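PDB 5DK5: 3'-5' exonuclease crn-4 from Caenorhabditis elegans, which degrades DNA and RNA from the 3' end as a DEDDh-family exonuclease and takes part in apoptotic DNA degradation. Local coordinates for residues C120-R123 and Q124-W127; I149-Y152 and K153-T156; Q286-H289 and D290-K293. All coordinates share one frame; numbering follows the deposited sequence.

Contact 1 of 3, residues C120-R123 and Q124-W127. With IPA (isopropyl alcohol), chain L.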
# COMPACT_ATOMS: atom_id res chain seq x y z
N CYS B 120 -21.04 -16.04 8.63
CA CYS B 120 -20.15 -14.90 8.84
C CYS B 120 -20.74 -14.00 9.92
O CYS B 120 -21.91 -14.14 10.27
CB CYS B 120 -19.95 -14.12 7.54
SG CYS B 120 -19.32 -15.11 6.16
N ASP B 121 -19.93 -13.10 10.45
CA ASP B 121 -20.38 -12.19 11.50
C ASP B 121 -20.99 -10.92 10.92
O ASP B 121 -21.51 -10.09 11.65
CB ASP B 121 -19.22 -11.84 12.44
CG ASP B 121 -18.15 -11.02 11.76
OD1 ASP B 121 -17.98 -11.13 10.53
OD2 ASP B 121 -17.46 -10.26 12.47
N SER B 122 -20.93 -10.78 9.60
CA SER B 122 -21.54 -9.65 8.91
C SER B 122 -21.63 -9.92 7.42
O SER B 122 -21.24 -10.98 6.95
CB SER B 122 -20.75 -8.36 9.17
OG SER B 122 -19.48 -8.40 8.53
N ARG B 123 -22.15 -8.94 6.68
CA ARG B 123 -22.27 -9.06 5.23
C ARG B 123 -20.93 -8.82 4.55
O ARG B 123 -20.73 -9.22 3.41
CB ARG B 123 -23.31 -8.07 4.70
CG ARG B 123 -23.00 -6.61 5.01
CD ARG B 123 -24.02 -5.67 4.37
NE ARG B 123 -25.38 -5.94 4.84
CZ ARG B 123 -26.47 -5.35 4.35
NH1 ARG B 123 -26.37 -4.47 3.36
NH2 ARG B 123 -27.66 -5.65 4.84
N GLN B 124 -20.02 -8.17 5.27
CA GLN B 124 -18.76 -7.70 4.70
C GLN B 124 -17.97 -8.79 3.98
O GLN B 124 -17.48 -8.57 2.87
CB GLN B 124 -17.89 -7.08 5.80
CG GLN B 124 -18.54 -5.91 6.51
CD GLN B 124 -18.88 -4.77 5.57
OE1 GLN B 124 -18.14 -4.49 4.63
NE2 GLN B 124 -20.01 -4.12 5.80
N ASP B 125 -17.84 -9.95 4.61
CA ASP B 125 -16.99 -11.02 4.08
C ASP B 125 -17.36 -11.44 2.66
O ASP B 125 -16.48 -11.59 1.81
CB ASP B 125 -17.04 -12.24 5.00
CG ASP B 125 -16.35 -12.01 6.33
OD1 ASP B 125 -17.02 -11.56 7.28
OD2 ASP B 125 -15.13 -12.27 6.42
N LEU B 126 -18.65 -11.62 2.40
CA LEU B 126 -19.09 -12.15 1.11
C LEU B 126 -19.67 -11.08 0.19
O LEU B 126 -19.38 -11.08 -1.01
CB LEU B 126 -20.13 -13.26 1.33
CG LEU B 126 -19.59 -14.54 1.99
CD1 LEU B 126 -20.70 -15.57 2.13
CD2 LEU B 126 -18.42 -15.14 1.21
N TRP B 127 -20.48 -10.17 0.72
CA TRP B 127 -21.07 -9.14 -0.12
C TRP B 127 -20.02 -8.16 -0.66
O TRP B 127 -20.07 -7.77 -1.82
CB TRP B 127 -22.14 -8.36 0.63
CG TRP B 127 -22.38 -7.00 0.05
CD1 TRP B 127 -23.03 -6.71 -1.12
CD2 TRP B 127 -21.95 -5.75 0.59
NE1 TRP B 127 -23.03 -5.35 -1.33
CE2 TRP B 127 -22.37 -4.74 -0.29
CE3 TRP B 127 -21.24 -5.39 1.74
CZ2 TRP B 127 -22.12 -3.39 -0.06
CZ3 TRP B 127 -20.99 -4.05 1.97
CH2 TRP B 127 -21.43 -3.07 1.08
C1 IPA L . -25.27 -6.41 10.39
C2 IPA L . -23.91 -6.53 9.75
C3 IPA L . -23.14 -5.25 9.93
O2 IPA L . -24.08 -6.78 8.37
O HOH W 1 -20.85 -11.94 4.44
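Arg123 and Trp127 meet at the start of helix 124-136, just after strand 116-120. The backbone closes the turn: Trp127 N donates to Arg123 O at 2.9 Å. Leu126 N gives the same oxygen a weaker, bent bond. A water bridges the turn, donating to Ser122 O and accepting from Leu126 N at 3.0 Å. Ser122 OG, in front of the helix, accepts a weak capping bond from Gln124 N at 3.3 Å. Isopropanol O2, probably from the crystallisation liquor, accepts a weak bond from Arg123 N at 3.4 Å.

Arg123 has CG between its backbone N and carbonyl carbon (chi1 59°), and its CD reaches Trp127 CE3 at 3.8 Å. CD and CG make the contact, meeting the indole obliquely; the guanidinium plane is turned 72° from the ring. With an alanine here, this part of the indole would probably lose its aliphatic cover and Glu216 its long, weak ion-pair partner. Separately, Cys120 SG packs on Asp125 CB at 3.8 Å and lies near Leu126 CG.

The two carboxylates of Asp121 and Asp125 also approach. Their OD1 atoms, both acceptors, lie 3.4 Å apart without a hydrogen bond, and the carboxylate planes are 54° apart. Asp125 OD2 accepts from the backbone N of Phe26, which fixes that end of the group.

Asp125 lies close to the magnesium ligand Asp25, and Asp121 is near Asp194 and the bound MES. This strand-to-helix turn therefore borders the metal site of a DEDDh exonuclease, on its RNase H-like fold.

Contact 2 of 3, residues I149-Y152 and K153-T156. With IPA (isopropyl alcohol), chain L.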
# COMPACT_ATOMS: atom_id res chain seq x y z
N ILE B 149 -25.31 -17.13 5.84
CA ILE B 149 -25.90 -16.85 7.14
C ILE B 149 -25.18 -15.69 7.82
O ILE B 149 -24.03 -15.82 8.24
CB ILE B 149 -25.85 -18.09 8.05
CG1 ILE B 149 -26.54 -19.27 7.35
CG2 ILE B 149 -26.51 -17.78 9.40
CD1 ILE B 149 -26.62 -20.54 8.17
N ASN B 150 -25.87 -14.56 7.92
CA ASN B 150 -25.38 -13.42 8.69
C ASN B 150 -25.71 -13.66 10.16
O ASN B 150 -26.85 -13.46 10.58
CB ASN B 150 -25.99 -12.12 8.18
CG ASN B 150 -25.36 -10.89 8.81
OD1 ASN B 150 -24.88 -10.92 9.94
ND2 ASN B 150 -25.34 -9.80 8.06
N LEU B 151 -24.72 -14.09 10.93
CA LEU B 151 -24.96 -14.51 12.30
C LEU B 151 -25.37 -13.35 13.20
O LEU B 151 -26.12 -13.53 14.16
CB LEU B 151 -23.71 -15.19 12.87
CG LEU B 151 -23.93 -15.98 14.17
CD1 LEU B 151 -24.82 -17.19 13.92
CD2 LEU B 151 -22.61 -16.42 14.76
N TYR B 152 -24.87 -12.15 12.88
CA TYR B 152 -25.18 -10.97 13.69
C TYR B 152 -26.63 -10.56 13.50
O TYR B 152 -27.25 -10.01 14.41
CB TYR B 152 -24.26 -9.81 13.31
CG TYR B 152 -24.44 -8.60 14.20
CD1 TYR B 152 -23.87 -8.55 15.46
CD2 TYR B 152 -25.19 -7.51 13.78
CE1 TYR B 152 -24.03 -7.46 16.28
CE2 TYR B 152 -25.36 -6.40 14.60
CZ TYR B 152 -24.78 -6.38 15.85
OH TYR B 152 -24.94 -5.29 16.66
N LYS B 153 -27.16 -10.83 12.32
CA LYS B 153 -28.56 -10.54 12.03
C LYS B 153 -29.47 -11.44 12.85
O LYS B 153 -30.52 -11.00 13.33
CB LYS B 153 -28.84 -10.72 10.54
CG LYS B 153 -30.26 -10.40 10.14
CD LYS B 153 -30.45 -10.61 8.64
CE LYS B 153 -31.88 -10.38 8.22
NZ LYS B 153 -32.06 -10.67 6.78
N ILE B 154 -29.07 -12.69 13.02
CA ILE B 154 -29.82 -13.63 13.86
C ILE B 154 -29.68 -13.21 15.31
O ILE B 154 -30.64 -13.29 16.09
CB ILE B 154 -29.31 -15.08 13.68
CG1 ILE B 154 -29.37 -15.47 12.20
CG2 ILE B 154 -30.14 -16.04 14.54
CD1 ILE B 154 -28.80 -16.84 11.91
N PHE B 155 -28.49 -12.76 15.68
CA PHE B 155 -28.21 -12.29 17.02
C PHE B 155 -29.11 -11.11 17.38
O PHE B 155 -29.52 -10.96 18.53
CB PHE B 155 -26.74 -11.89 17.15
CG PHE B 155 -26.40 -11.18 18.42
CD1 PHE B 155 -26.41 -11.85 19.63
CD2 PHE B 155 -26.06 -9.84 18.40
CE1 PHE B 155 -26.09 -11.19 20.80
CE2 PHE B 155 -25.74 -9.17 19.57
CZ PHE B 155 -25.76 -9.85 20.77
N THR B 156 -29.41 -10.27 16.39
CA THR B 156 -30.32 -9.15 16.58
C THR B 156 -31.71 -9.66 16.95
O THR B 156 -32.34 -9.15 17.87
CB THR B 156 -30.41 -8.28 15.31
OG1 THR B 156 -29.16 -7.62 15.09
CG2 THR B 156 -31.50 -7.22 15.45
C1 IPA L . -25.27 -6.41 10.39
C2 IPA L . -23.91 -6.53 9.75
C3 IPA L . -23.14 -5.25 9.93
O2 IPA L . -24.08 -6.78 8.37
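Asn150 and Lys153 meet where strand 147-150 turns into helix 151-161. Asn150 CB lies 4.0 Å from Lys153 CB, and CG is about as close to the same methylene. CG stands anti to the backbone N (chi1 -171°), which brings the amide over the first turn. OD1 accepts from Lys153 N at 3.3 Å, with the donor well above the carbonyl plane, and takes a weaker bond from Tyr152 N. Asn150 is thus the N-cap. At the tip, ND2 donates to isopropanol O2 at 3.3 Å and to Glu216, so both ends of the amide are bonded.

Further along, Tyr152 O accepts from Thr156 N at 2.9 Å and from Thr156 OG1 at 3.1 Å, the two donors coming from opposite faces of the carbonyl plane. The Tyr152 and Phe155 rings meet obliquely, with planes at 42° and CE1 of Tyr152 3.8 Å from CD2 of Phe155. Ile149 CG2 touches Ile154 CD1 at 3.5 Å. Leu151 and Ile154 pack on helix 191-207, while Lys153 NZ bonds to Asn215 and Thr256.

The chemistry is divided. The Asn150 side chain and carbonyl cap N-H groups of the first turn, partly through weak bonds, and apolar groups bury one side of the helix. The positive end of the helix dipole probably favours the amide oxygen at the cap.

Contact 3 of 3, residues Q286-H289 and D290-K293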
# COMPACT_ATOMS: atom_id res chain seq x y z
N GLN B 286 -27.10 -2.38 -12.90
CA GLN B 286 -27.42 -1.03 -12.48
C GLN B 286 -26.16 -0.19 -12.30
O GLN B 286 -25.92 0.36 -11.22
CB GLN B 286 -28.22 -1.06 -11.17
CG GLN B 286 -29.53 -1.83 -11.28
CD GLN B 286 -30.27 -1.92 -9.97
OE1 GLN B 286 -29.86 -2.63 -9.06
NE2 GLN B 286 -31.37 -1.18 -9.86
N THR B 287 -25.36 -0.09 -13.36
CA THR B 287 -24.10 0.64 -13.30
C THR B 287 -24.32 2.09 -12.86
O THR B 287 -25.08 2.82 -13.50
CB THR B 287 -23.39 0.64 -14.67
OG1 THR B 287 -23.24 -0.70 -15.14
CG2 THR B 287 -22.01 1.29 -14.56
N PRO B 288 -23.67 2.51 -11.76
CA PRO B 288 -23.86 3.88 -11.28
C PRO B 288 -23.04 4.89 -12.07
O PRO B 288 -21.99 5.34 -11.61
CB PRO B 288 -23.39 3.80 -9.82
CG PRO B 288 -22.32 2.77 -9.85
CD PRO B 288 -22.75 1.75 -10.89
N HIS B 289 -23.51 5.24 -13.26
CA HIS B 289 -22.81 6.17 -14.14
C HIS B 289 -22.66 7.55 -13.49
O HIS B 289 -21.68 8.25 -13.72
CB HIS B 289 -23.54 6.30 -15.47
CG HIS B 289 -23.63 5.02 -16.24
ND1 HIS B 289 -22.52 4.39 -16.77
CD2 HIS B 289 -24.70 4.25 -16.56
CE1 HIS B 289 -22.91 3.28 -17.38
NE2 HIS B 289 -24.22 3.18 -17.27
N ASP B 290 -23.65 7.91 -12.67
CA ASP B 290 -23.65 9.21 -11.99
C ASP B 290 -22.43 9.39 -11.09
O ASP B 290 -22.01 10.52 -10.82
CB ASP B 290 -24.93 9.37 -11.17
CG ASP B 290 -25.16 8.20 -10.23
OD1 ASP B 290 -25.65 7.15 -10.70
OD2 ASP B 290 -24.87 8.32 -9.02
N LEU B 291 -21.87 8.28 -10.62
CA LEU B 291 -20.70 8.32 -9.74
C LEU B 291 -19.39 8.32 -10.52
O LEU B 291 -18.32 8.55 -9.95
CB LEU B 291 -20.73 7.13 -8.78
CG LEU B 291 -21.90 7.05 -7.80
CD1 LEU B 291 -21.83 5.75 -7.01
CD2 LEU B 291 -21.91 8.24 -6.85
N TYR B 292 -19.48 8.07 -11.83
CA TYR B 292 -18.31 7.84 -12.67
C TYR B 292 -18.06 8.94 -13.70
O TYR B 292 -17.33 8.73 -14.67
CB TYR B 292 -18.46 6.50 -13.39
CG TYR B 292 -18.48 5.27 -12.50
CD1 TYR B 292 -17.94 5.31 -11.21
CD2 TYR B 292 -19.03 4.08 -12.94
CE1 TYR B 292 -17.96 4.19 -10.40
CE2 TYR B 292 -19.05 2.96 -12.13
CZ TYR B 292 -18.51 3.02 -10.87
OH TYR B 292 -18.53 1.90 -10.06
N LYS B 293 -18.64 10.12 -13.49
CA LYS B 293 -18.58 11.19 -14.49
C LYS B 293 -17.71 12.38 -14.06
O LYS B 293 -17.42 13.26 -14.88
CB LYS B 293 -19.99 11.67 -14.83
CG LYS B 293 -20.77 12.22 -13.65
CD LYS B 293 -22.17 12.63 -14.08
CE LYS B 293 -22.98 13.17 -12.92
NZ LYS B 293 -24.36 13.53 -13.34
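Pro288 O accepts from Leu291 N at 3.1 Å, the first of two bonds that define a short 3-10 turn. The second follows one residue later, from Tyr292 N to His289 O at 2.9 Å. In both, the donor sits well above the carbonyl plane, as the tight i to i+3 spacing brings about. Overlapping its start, Pro288 is the centre of an inverse gamma turn, and the closing bond of that turn, His289 N to Thr287 O, is weak. The chain thus bends twice in succession, in the long loop between strand 253-256 and helix 300-305.

Pro288 is the buried hub of the side chains. Its CB packs on Leu291 CD1 at 3.8 Å. Its CG lies against the far end of the Tyr292 ring, 4.0 Å from CZ and near OH. Tyr292 CG is anti to its own carbonyl carbon (chi1 -65°), and this folds the ring back along the preceding turn instead of out from it. Thr287 CG2 comes to the edge of the same ring, 4.2 Å from CE2. This methyl has a second role, as it also lies over one face of the His289 ring. Asp290 turns its OD1 back toward the proline, 3.7 Å from Pro288 C.

One side of the turn rests on the rest of the fold. Pro288 and Leu291 touch Arg248, and Tyr292 touches Val249, all on helix 239-249. The Tyr292 ring also stacks on Tyr308, the last residue of the chain, which ties the turn to the C-terminus. The face of the Tyr292 ring that meets the turn is taken by a carbonyl: Pro288 O sits over it, offset toward the rim, 3.5 Å from CD2.

How the contacts relate
The contacts come in the order 1, 2, 3 along the chain. Contacts 1 and 2 are neighbours, with centres about 10 Å apart. Each marks the place where one of the adjacent parallel strands 116-120 and 147-150 passes into its helix. The strands are joined there by backbone pairing, Cys120 with Ile149 and Leu151, and one isopropanol touches both turns. Both belong to the nuclease core, contact 1 beside the magnesium site. Contact 3 lies apart, in the loop before the C-terminal helix 300-305, its centre about 25 Å from that of contact 1 and about 32 Å from that of contact 2. Side chains of contacts 1 and 3 both touch helix 239-249.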